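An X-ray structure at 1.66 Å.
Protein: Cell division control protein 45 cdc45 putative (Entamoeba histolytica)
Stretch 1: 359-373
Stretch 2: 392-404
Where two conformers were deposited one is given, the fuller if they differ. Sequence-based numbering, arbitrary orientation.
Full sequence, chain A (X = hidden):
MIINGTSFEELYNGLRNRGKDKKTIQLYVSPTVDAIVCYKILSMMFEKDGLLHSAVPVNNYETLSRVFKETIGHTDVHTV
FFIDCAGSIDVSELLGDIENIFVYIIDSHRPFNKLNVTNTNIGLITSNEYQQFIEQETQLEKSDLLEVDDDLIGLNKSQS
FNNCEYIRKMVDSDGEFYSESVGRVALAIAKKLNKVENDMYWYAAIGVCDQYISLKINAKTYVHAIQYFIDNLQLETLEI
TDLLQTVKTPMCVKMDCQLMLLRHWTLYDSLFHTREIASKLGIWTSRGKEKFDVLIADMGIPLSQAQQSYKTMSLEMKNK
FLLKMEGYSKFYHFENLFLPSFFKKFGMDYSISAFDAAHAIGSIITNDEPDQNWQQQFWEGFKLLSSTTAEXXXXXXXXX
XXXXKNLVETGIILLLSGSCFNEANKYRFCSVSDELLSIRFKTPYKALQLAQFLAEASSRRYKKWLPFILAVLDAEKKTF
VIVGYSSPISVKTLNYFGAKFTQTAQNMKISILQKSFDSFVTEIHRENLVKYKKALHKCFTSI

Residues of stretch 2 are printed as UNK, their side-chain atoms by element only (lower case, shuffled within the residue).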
# COMPACT_ATOMS: atom_id res chain seq x y z
N HIS A 359 -6.38 1.18 5.76
CA HIS A 359 -5.51 2.19 6.37
C HIS A 359 -4.86 1.63 7.64
O HIS A 359 -3.66 1.82 7.87
CB HIS A 359 -6.31 3.46 6.71
CG HIS A 359 -6.60 4.33 5.54
ND1 HIS A 359 -5.62 4.88 4.74
CD2 HIS A 359 -7.78 4.79 5.06
CE1 HIS A 359 -6.18 5.62 3.80
NE2 HIS A 359 -7.49 5.59 3.97
N ALA A 360 -5.65 0.96 8.47
CA ALA A 360 -5.15 0.47 9.74
C ALA A 360 -4.08 -0.59 9.53
O ALA A 360 -3.02 -0.55 10.16
CB ALA A 360 -6.30 -0.12 10.57
N ILE A 361 -4.36 -1.57 8.65
CA ILE A 361 -3.39 -2.63 8.40
C ILE A 361 -2.16 -2.07 7.70
O ILE A 361 -1.02 -2.46 8.02
CB ILE A 361 -4.05 -3.76 7.58
CG1 ILE A 361 -5.24 -4.34 8.35
CG2 ILE A 361 -3.03 -4.86 7.24
CD1 ILE A 361 -6.17 -5.20 7.51
N GLY A 362 -2.35 -1.15 6.74
CA GLY A 362 -1.22 -0.54 6.08
C GLY A 362 -0.30 0.16 7.06
O GLY A 362 0.93 0.09 6.94
N SER A 363 -0.88 0.80 8.07
CA SER A 363 -0.08 1.43 9.11
C SER A 363 0.64 0.40 9.97
O SER A 363 1.82 0.57 10.30
CB SER A 363 -0.96 2.34 9.96
OG SER A 363 -0.21 2.96 11.00
N ILE A 364 -0.05 -0.68 10.35
CA ILE A 364 0.60 -1.70 11.18
C ILE A 364 1.84 -2.26 10.48
O ILE A 364 2.87 -2.51 11.12
CB ILE A 364 -0.40 -2.82 11.53
CG1 ILE A 364 -1.46 -2.34 12.49
CG2 ILE A 364 0.34 -4.04 12.11
CD1 ILE A 364 -0.94 -1.78 13.78
N ILE A 365 1.77 -2.49 9.16
CA ILE A 365 2.90 -3.10 8.46
C ILE A 365 3.94 -2.07 8.02
O ILE A 365 4.92 -2.42 7.35
CB ILE A 365 2.43 -3.91 7.23
CG1 ILE A 365 1.84 -3.02 6.16
CG2 ILE A 365 1.43 -4.98 7.66
CD1 ILE A 365 1.62 -3.75 4.84
N THR A 366 3.76 -0.80 8.38
CA THR A 366 4.79 0.20 8.14
C THR A 366 5.80 0.15 9.28
O THR A 366 5.42 0.32 10.44
CB THR A 366 4.16 1.58 8.05
OG1 THR A 366 3.21 1.60 6.96
CG2 THR A 366 5.23 2.66 7.80
N ASN A 367 7.08 -0.04 8.96
CA ASN A 367 8.12 -0.03 9.98
C ASN A 367 8.22 1.36 10.61
O ASN A 367 8.47 2.33 9.91
CB ASN A 367 9.47 -0.42 9.40
CG ASN A 367 9.51 -1.84 8.88
OD1 ASN A 367 8.82 -2.74 9.38
ND2 ASN A 367 10.35 -2.05 7.89
N ASP A 368 8.05 1.43 11.93
CA ASP A 368 8.01 2.72 12.62
C ASP A 368 8.74 2.70 13.95
O ASP A 368 8.63 3.67 14.72
CB ASP A 368 6.56 3.16 12.81
CG ASP A 368 6.42 4.62 13.18
OD1 ASP A 368 7.04 5.48 12.50
OD2 ASP A 368 5.69 4.91 14.15
N GLU A 369 9.44 1.62 14.27
CA GLU A 369 10.35 1.55 15.39
C GLU A 369 11.58 0.79 14.92
O GLU A 369 11.51 0.01 13.96
CB GLU A 369 9.74 0.84 16.61
CG GLU A 369 8.49 1.50 17.15
CD GLU A 369 8.77 2.84 17.82
OE1 GLU A 369 9.95 3.21 17.93
OE2 GLU A 369 7.80 3.50 18.24
N PRO A 370 12.72 0.98 15.58
CA PRO A 370 13.96 0.36 15.10
C PRO A 370 13.89 -1.16 15.04
O PRO A 370 14.58 -1.76 14.21
CB PRO A 370 15.02 0.84 16.11
CG PRO A 370 14.47 2.07 16.69
CD PRO A 370 12.97 1.90 16.71
N ASP A 371 13.11 -1.80 15.91
CA ASP A 371 13.04 -3.25 15.91
C ASP A 371 11.92 -3.81 15.05
O ASP A 371 11.67 -5.03 15.10
CB ASP A 371 12.91 -3.78 17.34
CG ASP A 371 11.59 -3.42 17.97
OD1 ASP A 371 10.79 -2.69 17.35
OD2 ASP A 371 11.35 -3.87 19.12
N GLN A 372 11.22 -2.98 14.28
CA GLN A 372 10.19 -3.44 13.37
C GLN A 372 10.80 -3.77 12.02
O GLN A 372 11.69 -3.07 11.53
CB GLN A 372 9.09 -2.38 13.22
CG GLN A 372 8.23 -2.26 14.48
CD GLN A 372 7.13 -1.24 14.40
OE1 GLN A 372 6.88 -0.63 13.36
NE2 GLN A 372 6.45 -1.03 15.53
N ASN A 373 10.33 -4.87 11.43
CA ASN A 373 10.76 -5.28 10.11
C ASN A 373 9.60 -6.04 9.47
O ASN A 373 8.68 -6.47 10.15
CB ASN A 373 12.00 -6.18 10.17
CG ASN A 373 11.81 -7.34 11.11
OD1 ASN A 373 11.14 -8.29 10.79
ND2 ASN A 373 12.36 -7.22 12.33
N UNK A 392 -9.40 -4.65 18.03
CA UNK A 392 -8.01 -4.66 17.55
C UNK A 392 -7.70 -3.52 16.59
O UNK A 392 -6.55 -3.08 16.51
c UNK A 392 -7.88 -6.03 16.87
c UNK A 392 -10.04 -5.98 17.91
c UNK A 392 -8.88 -6.90 17.64
N UNK A 393 -8.68 -3.07 15.81
CA UNK A 393 -8.42 -2.03 14.82
C UNK A 393 -8.06 -0.70 15.46
O UNK A 393 -7.45 0.14 14.80
c UNK A 393 -9.67 -2.90 12.79
c UNK A 393 -10.46 -4.99 11.92
c UNK A 393 -9.69 -4.80 10.78
c UNK A 393 -8.90 -2.74 11.65
c UNK A 393 -8.91 -3.67 10.65
c UNK A 393 -9.63 -1.85 13.90
c UNK A 393 -10.45 -4.03 12.91
o UNK A 393 -9.70 -5.75 9.79
N UNK A 394 -8.39 -0.51 16.74
CA UNK A 394 -8.09 0.78 17.38
C UNK A 394 -6.60 1.08 17.34
O UNK A 394 -6.20 2.24 17.11
c UNK A 394 -10.09 0.90 18.91
o UNK A 394 -10.70 1.32 17.90
c UNK A 394 -8.59 0.78 18.82
o UNK A 394 -10.65 0.59 19.97
N UNK A 395 -5.75 0.07 17.55
CA UNK A 395 -4.31 0.28 17.52
C UNK A 395 -3.85 0.72 16.14
O UNK A 395 -2.99 1.61 16.01
c UNK A 395 -1.27 -1.34 17.05
c UNK A 395 0.67 -0.60 18.23
c UNK A 395 -0.14 -0.12 19.24
c UNK A 395 0.10 -1.21 17.13
c UNK A 395 -1.51 -0.25 19.15
c UNK A 395 -3.59 -1.00 17.94
c UNK A 395 -2.09 -0.86 18.05
N UNK A 396 -4.39 0.11 15.09
CA UNK A 396 -4.05 0.52 13.73
C UNK A 396 -4.54 1.92 13.40
O UNK A 396 -3.82 2.69 12.78
N UNK A 397 -5.78 2.24 13.79
CA UNK A 397 -6.28 3.60 13.60
C UNK A 397 -5.35 4.60 14.29
O UNK A 397 -4.99 5.64 13.72
c UNK A 397 -8.74 2.88 13.50
c UNK A 397 -9.56 1.61 11.63
c UNK A 397 -7.69 3.75 14.16
c UNK A 397 -10.70 1.28 12.34
c UNK A 397 -10.86 1.74 13.63
c UNK A 397 -9.88 2.53 14.20
c UNK A 397 -8.59 2.42 12.20
N UNK A 398 -4.95 4.30 15.53
CA UNK A 398 -4.12 5.24 16.28
C UNK A 398 -2.76 5.43 15.62
O UNK A 398 -2.25 6.56 15.53
c UNK A 398 -3.94 4.77 17.72
N UNK A 399 -2.14 4.33 15.16
CA UNK A 399 -0.84 4.44 14.52
C UNK A 399 -0.94 5.26 13.23
O UNK A 399 -0.09 6.12 12.96
c UNK A 399 1.70 1.65 13.45
n UNK A 399 3.66 0.31 12.65
c UNK A 399 1.16 3.08 13.68
c UNK A 399 -0.27 3.06 14.21
c UNK A 399 3.12 1.69 12.90
N UNK A 400 -1.99 5.01 12.44
CA UNK A 400 -2.19 5.76 11.21
C UNK A 400 -2.40 7.24 11.50
O UNK A 400 -1.85 8.10 10.81
c UNK A 400 -3.40 5.16 10.46
s UNK A 400 -3.68 5.86 8.86
N UNK A 401 -3.24 7.55 12.48
CA UNK A 401 -3.52 8.94 12.82
C UNK A 401 -2.26 9.65 13.29
O UNK A 401 -1.94 10.75 12.83
c UNK A 401 -4.64 9.01 13.88
c UNK A 401 -4.64 10.36 14.57
c UNK A 401 -5.99 8.72 13.21
c UNK A 401 -7.13 8.49 14.20
N UNK A 402 -1.53 9.03 14.21
CA UNK A 402 -0.32 9.65 14.72
C UNK A 402 0.71 9.87 13.62
O UNK A 402 1.32 10.95 13.54
c UNK A 402 1.55 9.37 16.45
c UNK A 402 2.09 8.53 17.58
o UNK A 402 1.51 7.46 17.87
c UNK A 402 0.28 8.78 15.83
o UNK A 402 3.11 8.93 18.18
N UNK A 403 0.93 8.87 12.76
CA UNK A 403 1.92 9.01 11.69
C UNK A 403 1.53 10.14 10.75
O UNK A 403 2.37 10.97 10.39
o UNK A 403 2.58 6.67 11.77
c UNK A 403 2.07 7.70 10.93
N UNK A 404 0.27 10.19 10.33
CA UNK A 404 -0.14 11.22 9.40
C UNK A 404 -0.08 12.61 10.02
O UNK A 404 0.28 13.58 9.34
c UNK A 404 -1.53 10.90 8.85
c UNK A 404 -1.47 9.93 7.68
n UNK A 404 -1.65 8.66 7.95
o UNK A 404 -1.21 10.33 6.55

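Position 392 carries three side-chain carbons that close a ring onto its own backbone N, beyond reach of stretch 1: Pro392. At 393 one carbon leads to a six-carbon ring bearing one oxygen; a ring carbon at the edge lies 3.8 Å from Ala360 CB, and the oxygen is 4.2 Å from Ile361 CD1, hence Tyr393. Position 394, two carbons, the second carrying two oxygens, points away: Asp394. Position 395 has one carbon and a six-carbon ring without oxygen, whose edge meets Ile364 CD1 with a ring carbon at 3.3 Å, so it is Phe395.

No side-chain atom exists at 396. The CA of 396 lies 4.1 Å from Ala360 CA, and an ideal CB on 396 would stand 2.7 Å from Ala360 CB, a clash. This is Gly396, and the bare backbone is what permits so close an approach. Position 397 again shows one carbon and an oxygen-free six-membered ring; although its CA-to-CB bond points away, a ring carbon comes within 3.8 Å of Ala360 CB, giving Phe397. A single carbon at 398, pointing away, makes Ala398.

Position 399 is a row of four carbons ending in nitrogen, that nitrogen 2.8 Å from Thr366 O: Lys399. All four chi angles are t, so the chain is fully extended, and Lys399 NZ donates to Thr366 O. Weak hydrogen bonds run from Lys399 NZ to Ser363 O (3.0 Å), Ile364 O (3.3 Å) and Gln372 OE1 (3.4 Å).

At 400 one carbon carries one sulfur; the CB of 400 packs 3.8 Å from Ser363 CB, and the sulfur lies 4.2 Å from His359 CB, identifying Cys400. Ser363 OG is 3.1 Å from Cys400 N, but the poor angle rules out a hydrogen bond; that N instead donates to Gly396 O within the helix. Position 401, four carbons forked at the first with one arm two carbons long, touches nothing: Ile401. Position 402, three carbons, the third with two oxygens, is also without contact: Glu402, poorly ordered. At 403 one carbon carries one oxygen, that oxygen 4.3 Å from Asp368 OD2: Ser403. Finally, position 404 has two carbons, the second bearing an oxygen and a nitrogen, and no contact: Asn404, whose ND2 donates to Cys400 O at 2.9 Å.

The contact pairs close packing with a polar anchor. The helices cross at 73°, axes 7.7 Å apart, with Ala360 against Gly396. At the C-terminal end of helix 359-364 and just past it, Lys399 NZ takes the carbonyl oxygens of Ser363, Ile364 and Thr366.

Stretch 2, residues 392-404: PYDFGFAKCIESN
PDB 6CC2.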